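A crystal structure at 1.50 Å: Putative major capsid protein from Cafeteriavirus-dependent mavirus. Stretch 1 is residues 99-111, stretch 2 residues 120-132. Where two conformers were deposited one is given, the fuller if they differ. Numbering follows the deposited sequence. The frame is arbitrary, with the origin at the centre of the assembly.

Stretch 1 99-111: KSFPVNRSIPVAV
Stretch 2 120-132: TSYPAQLIKLHQY

The two stretches run antiparallel, each part helix, part strand. Stretch 1 begins extended, passes through Phe-101 with positive phi (54/58), makes a weakly bonded helical turn at about 102-105, and reaches strand at 110-111. Stretch 2 leaves its strand at 120-121, places Tyr-122 (-131/83) at the N-cap, and enters a helix at Pro-123. Ala-110 and Ser-121 form the hydrogen-bonded pair, CA to CA 5.4 Å: Ala-110 N to Ser-121 O and Ser-121 N to Ala-110 O are both 2.9 Å and nearly straight. Val-111 faces Thr-120 in the next, non-hydrogen-bonded pair, CA atoms 4.5 Å apart. Where the strand gives way to helix, the first-turn amide Ala-124 N, which has no acceptor within its own helix, bonds Ile-107 O at 3.0 Å. A water joins Pro-108 O (2.7 Å) to Gln-125 N (3.0 Å).

Pro-123, C-gamma exo, fills the corner: its CG lies 3.8 Å from both Ile-107 CG2 (Ile-107 m,t) and Ala-110 CB. Ala-124 is small enough for close backbone approach, its CA 3.2 Å from Asn-104 O. One helical turn on, Ile-127 (t,p) lays CD1 over the Phe-101 ring (chi1 m), 4.0 Å from its centroid, a CH-pi contact. Val-109 (p) sets CG2 3.7 Å from Tyr-122 CE1 (chi1 m).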

# COMPACT_ATOMS: atom_id res chain seq x y z
N LYS C 99 -8.40 9.46 -19.78
CA LYS C 99 -8.33 7.99 -19.82
C LYS C 99 -6.98 7.53 -19.29
O LYS C 99 -6.05 8.33 -19.17
CB LYS C 99 -8.63 7.47 -21.23
CG LYS C 99 -10.07 7.75 -21.65
CD LYS C 99 -10.43 7.09 -22.96
CE LYS C 99 -11.88 7.33 -23.33
NZ LYS C 99 -12.22 6.59 -24.57
N SER C 100 -6.89 6.24 -18.92
CA SER C 100 -5.65 5.65 -18.42
C SER C 100 -4.53 5.74 -19.46
O SER C 100 -4.73 5.34 -20.60
CB SER C 100 -5.91 4.18 -18.04
OG SER C 100 -6.99 4.09 -17.12
N PHE C 101 -3.36 6.22 -19.08
CA PHE C 101 -2.18 6.27 -19.97
C PHE C 101 -2.50 7.00 -21.28
O PHE C 101 -2.36 6.43 -22.36
CB PHE C 101 -1.57 4.88 -20.21
CG PHE C 101 -1.38 4.12 -18.93
CD1 PHE C 101 -0.28 4.38 -18.16
CD2 PHE C 101 -2.35 3.25 -18.45
CE1 PHE C 101 -0.10 3.78 -16.94
CE2 PHE C 101 -2.19 2.65 -17.20
CZ PHE C 101 -1.07 2.92 -16.45
N PRO C 102 -2.95 8.25 -21.15
CA PRO C 102 -3.50 8.93 -22.35
C PRO C 102 -2.48 9.21 -23.44
O PRO C 102 -2.87 9.30 -24.62
CB PRO C 102 -4.08 10.22 -21.79
CG PRO C 102 -3.25 10.48 -20.56
CD PRO C 102 -3.01 9.12 -19.96
N VAL C 103 -1.21 9.34 -23.09
CA VAL C 103 -0.18 9.54 -24.11
C VAL C 103 0.03 8.26 -24.88
O VAL C 103 -0.05 8.25 -26.11
CB VAL C 103 1.13 10.09 -23.54
CG1 VAL C 103 2.27 10.08 -24.57
CG2 VAL C 103 0.89 11.48 -22.98
N ASN C 104 0.29 7.14 -24.20
CA ASN C 104 0.53 5.89 -24.94
C ASN C 104 -0.74 5.37 -25.65
O ASN C 104 -0.62 4.76 -26.73
CB ASN C 104 1.20 4.85 -24.04
CG ASN C 104 2.63 5.19 -23.76
OD1 ASN C 104 3.49 4.97 -24.61
ND2 ASN C 104 2.91 5.73 -22.55
N ARG C 105 -1.92 5.65 -25.10
CA ARG C 105 -3.18 5.32 -25.79
C ARG C 105 -3.32 6.01 -27.14
O ARG C 105 -4.03 5.51 -28.01
CB ARG C 105 -4.39 5.73 -24.96
CG ARG C 105 -4.81 4.73 -23.90
CD ARG C 105 -6.13 5.15 -23.23
NE ARG C 105 -7.23 5.42 -24.15
CZ ARG C 105 -8.13 4.52 -24.58
NH1 ARG C 105 -9.11 4.91 -25.42
NH2 ARG C 105 -8.07 3.25 -24.20
N SER C 106 -2.65 7.15 -27.26
CA SER C 106 -2.74 8.00 -28.46
C SER C 106 -1.68 7.66 -29.51
O SER C 106 -1.57 8.41 -30.50
CB SER C 106 -2.59 9.45 -28.03
OG SER C 106 -3.69 9.86 -27.24
N ILE C 107 -0.89 6.61 -29.34
CA ILE C 107 0.18 6.30 -30.28
C ILE C 107 0.06 4.85 -30.74
O ILE C 107 0.55 3.93 -30.10
CB ILE C 107 1.58 6.57 -29.68
CG1 ILE C 107 1.74 7.98 -29.14
CG2 ILE C 107 2.65 6.24 -30.72
CD1 ILE C 107 2.91 8.16 -28.18
N PRO C 108 -0.59 4.63 -31.90
CA PRO C 108 -0.73 3.25 -32.35
C PRO C 108 0.55 2.56 -32.81
O PRO C 108 0.67 1.35 -32.67
CB PRO C 108 -1.72 3.35 -33.51
CG PRO C 108 -2.32 4.67 -33.44
CD PRO C 108 -1.47 5.56 -32.61
N VAL C 109 1.48 3.34 -33.34
CA VAL C 109 2.75 2.81 -33.80
C VAL C 109 3.82 3.88 -33.59
O VAL C 109 3.57 5.09 -33.72
CB VAL C 109 2.66 2.32 -35.27
CG1 VAL C 109 2.15 3.41 -36.20
CG2 VAL C 109 4.01 1.78 -35.73
N ALA C 110 4.99 3.41 -33.18
CA ALA C 110 6.17 4.23 -32.99
C ALA C 110 7.36 3.54 -33.62
O ALA C 110 7.48 2.30 -33.61
CB ALA C 110 6.40 4.46 -31.50
N VAL C 111 8.25 4.36 -34.20
CA VAL C 111 9.52 3.88 -34.70
C VAL C 111 10.62 4.68 -34.03
O VAL C 111 10.63 5.91 -34.08
CB VAL C 111 9.64 4.00 -36.23
CG1 VAL C 111 11.00 3.49 -36.68
CG2 VAL C 111 8.52 3.22 -36.90
N THR C 120 10.42 -0.93 -34.31
CA THR C 120 9.01 -0.62 -34.54
C THR C 120 8.17 -1.29 -33.46
O THR C 120 8.29 -2.48 -33.25
CB THR C 120 8.57 -1.10 -35.94
OG1 THR C 120 9.37 -0.40 -36.93
CG2 THR C 120 7.12 -0.79 -36.21
N SER C 121 7.35 -0.51 -32.79
CA SER C 121 6.47 -1.05 -31.75
C SER C 121 5.14 -0.35 -31.75
O SER C 121 4.90 0.59 -32.51
CB SER C 121 7.19 -0.99 -30.42
OG SER C 121 7.29 0.29 -29.98
N TYR C 122 4.24 -0.81 -30.86
CA TYR C 122 2.84 -0.42 -30.91
C TYR C 122 2.40 0.01 -29.51
O TYR C 122 1.83 -0.82 -28.76
CB TYR C 122 2.04 -1.60 -31.45
CG TYR C 122 2.56 -2.03 -32.79
CD1 TYR C 122 2.20 -1.35 -33.93
CD2 TYR C 122 3.47 -3.08 -32.89
CE1 TYR C 122 2.73 -1.70 -35.17
CE2 TYR C 122 4.01 -3.44 -34.12
CZ TYR C 122 3.62 -2.75 -35.25
OH TYR C 122 4.17 -3.14 -36.47
N PRO C 123 2.67 1.26 -29.13
CA PRO C 123 2.47 1.66 -27.73
C PRO C 123 1.04 1.48 -27.23
O PRO C 123 0.84 1.06 -26.07
CB PRO C 123 2.88 3.14 -27.75
CG PRO C 123 3.93 3.21 -28.83
CD PRO C 123 3.41 2.31 -29.90
N ALA C 124 0.03 1.82 -28.03
CA ALA C 124 -1.37 1.72 -27.55
C ALA C 124 -1.69 0.25 -27.26
O ALA C 124 -2.36 -0.05 -26.27
CB ALA C 124 -2.32 2.29 -28.58
N GLN C 125 -1.27 -0.65 -28.14
CA GLN C 125 -1.48 -2.10 -27.95
C GLN C 125 -0.70 -2.59 -26.71
O GLN C 125 -1.24 -3.38 -25.90
CB GLN C 125 -1.05 -2.83 -29.23
CG GLN C 125 -1.18 -4.33 -29.23
CD GLN C 125 -0.72 -4.89 -30.56
OE1 GLN C 125 0.49 -5.01 -30.79
NE2 GLN C 125 -1.67 -5.25 -31.43
N LEU C 126 0.52 -2.11 -26.53
CA LEU C 126 1.42 -2.51 -25.43
C LEU C 126 0.82 -2.10 -24.09
O LEU C 126 0.70 -2.91 -23.18
CB LEU C 126 2.83 -1.90 -25.55
CG LEU C 126 3.99 -2.45 -26.40
CD1 LEU C 126 5.08 -1.41 -26.52
CD2 LEU C 126 4.57 -3.72 -25.80
N ILE C 127 0.39 -0.85 -24.00
CA ILE C 127 -0.09 -0.35 -22.70
C ILE C 127 -1.42 -0.97 -22.36
O ILE C 127 -1.69 -1.13 -21.16
CB ILE C 127 -0.11 1.21 -22.65
CG1 ILE C 127 -0.19 1.75 -21.22
CG2 ILE C 127 -1.22 1.79 -23.47
CD1 ILE C 127 0.90 1.27 -20.28
N LYS C 128 -2.25 -1.31 -23.34
CA LYS C 128 -3.53 -1.94 -23.02
C LYS C 128 -3.33 -3.24 -22.27
O LYS C 128 -4.14 -3.57 -21.41
CB LYS C 128 -4.41 -2.18 -24.27
CG LYS C 128 -5.83 -2.67 -23.97
CD LYS C 128 -6.69 -2.75 -25.22
CE LYS C 128 -8.13 -3.19 -24.90
NZ LYS C 128 -9.02 -3.27 -26.11
N LEU C 129 -2.27 -3.98 -22.58
CA LEU C 129 -1.92 -5.21 -21.84
C LEU C 129 -1.16 -4.90 -20.57
O LEU C 129 -1.49 -5.40 -19.49
CB LEU C 129 -1.04 -6.13 -22.68
CG LEU C 129 -1.71 -6.91 -23.78
CD1 LEU C 129 -0.64 -7.57 -24.63
CD2 LEU C 129 -2.59 -7.97 -23.15
N HIS C 130 -0.13 -4.07 -20.69
CA HIS C 130 0.81 -3.80 -19.63
C HIS C 130 0.14 -3.23 -18.39
O HIS C 130 0.55 -3.51 -17.25
CB HIS C 130 1.90 -2.83 -20.13
CG HIS C 130 3.00 -2.58 -19.16
ND1 HIS C 130 3.88 -3.56 -18.78
CD2 HIS C 130 3.39 -1.45 -18.54
CE1 HIS C 130 4.76 -3.04 -17.94
NE2 HIS C 130 4.48 -1.77 -17.77
N GLN C 131 -0.90 -2.42 -18.59
CA GLN C 131 -1.60 -1.80 -17.45
C GLN C 131 -2.20 -2.83 -16.50
O GLN C 131 -2.47 -2.50 -15.33
CB GLN C 131 -2.70 -0.82 -17.92
CG GLN C 131 -3.87 -1.47 -18.62
CD GLN C 131 -4.84 -0.51 -19.27
OE1 GLN C 131 -4.85 0.68 -18.95
NE2 GLN C 131 -5.66 -1.01 -20.20
N TYR C 132 -2.44 -4.04 -17.00
CA TYR C 132 -3.12 -5.09 -16.22
C TYR C 132 -2.18 -6.00 -15.48
O TYR C 132 -2.65 -6.76 -14.64
CB TYR C 132 -4.03 -5.95 -17.08
CG TYR C 132 -5.26 -5.24 -17.55
CD1 TYR C 132 -6.24 -4.84 -16.66
CD2 TYR C 132 -5.45 -4.97 -18.89
CE1 TYR C 132 -7.39 -4.20 -17.10
CE2 TYR C 132 -6.59 -4.33 -19.34
CZ TYR C 132 -7.56 -3.95 -18.45
OH TYR C 132 -8.68 -3.30 -18.93
O HOH W 1 -4.88 2.40 -21.07
O HOH W 2 -1.02 -0.01 -31.01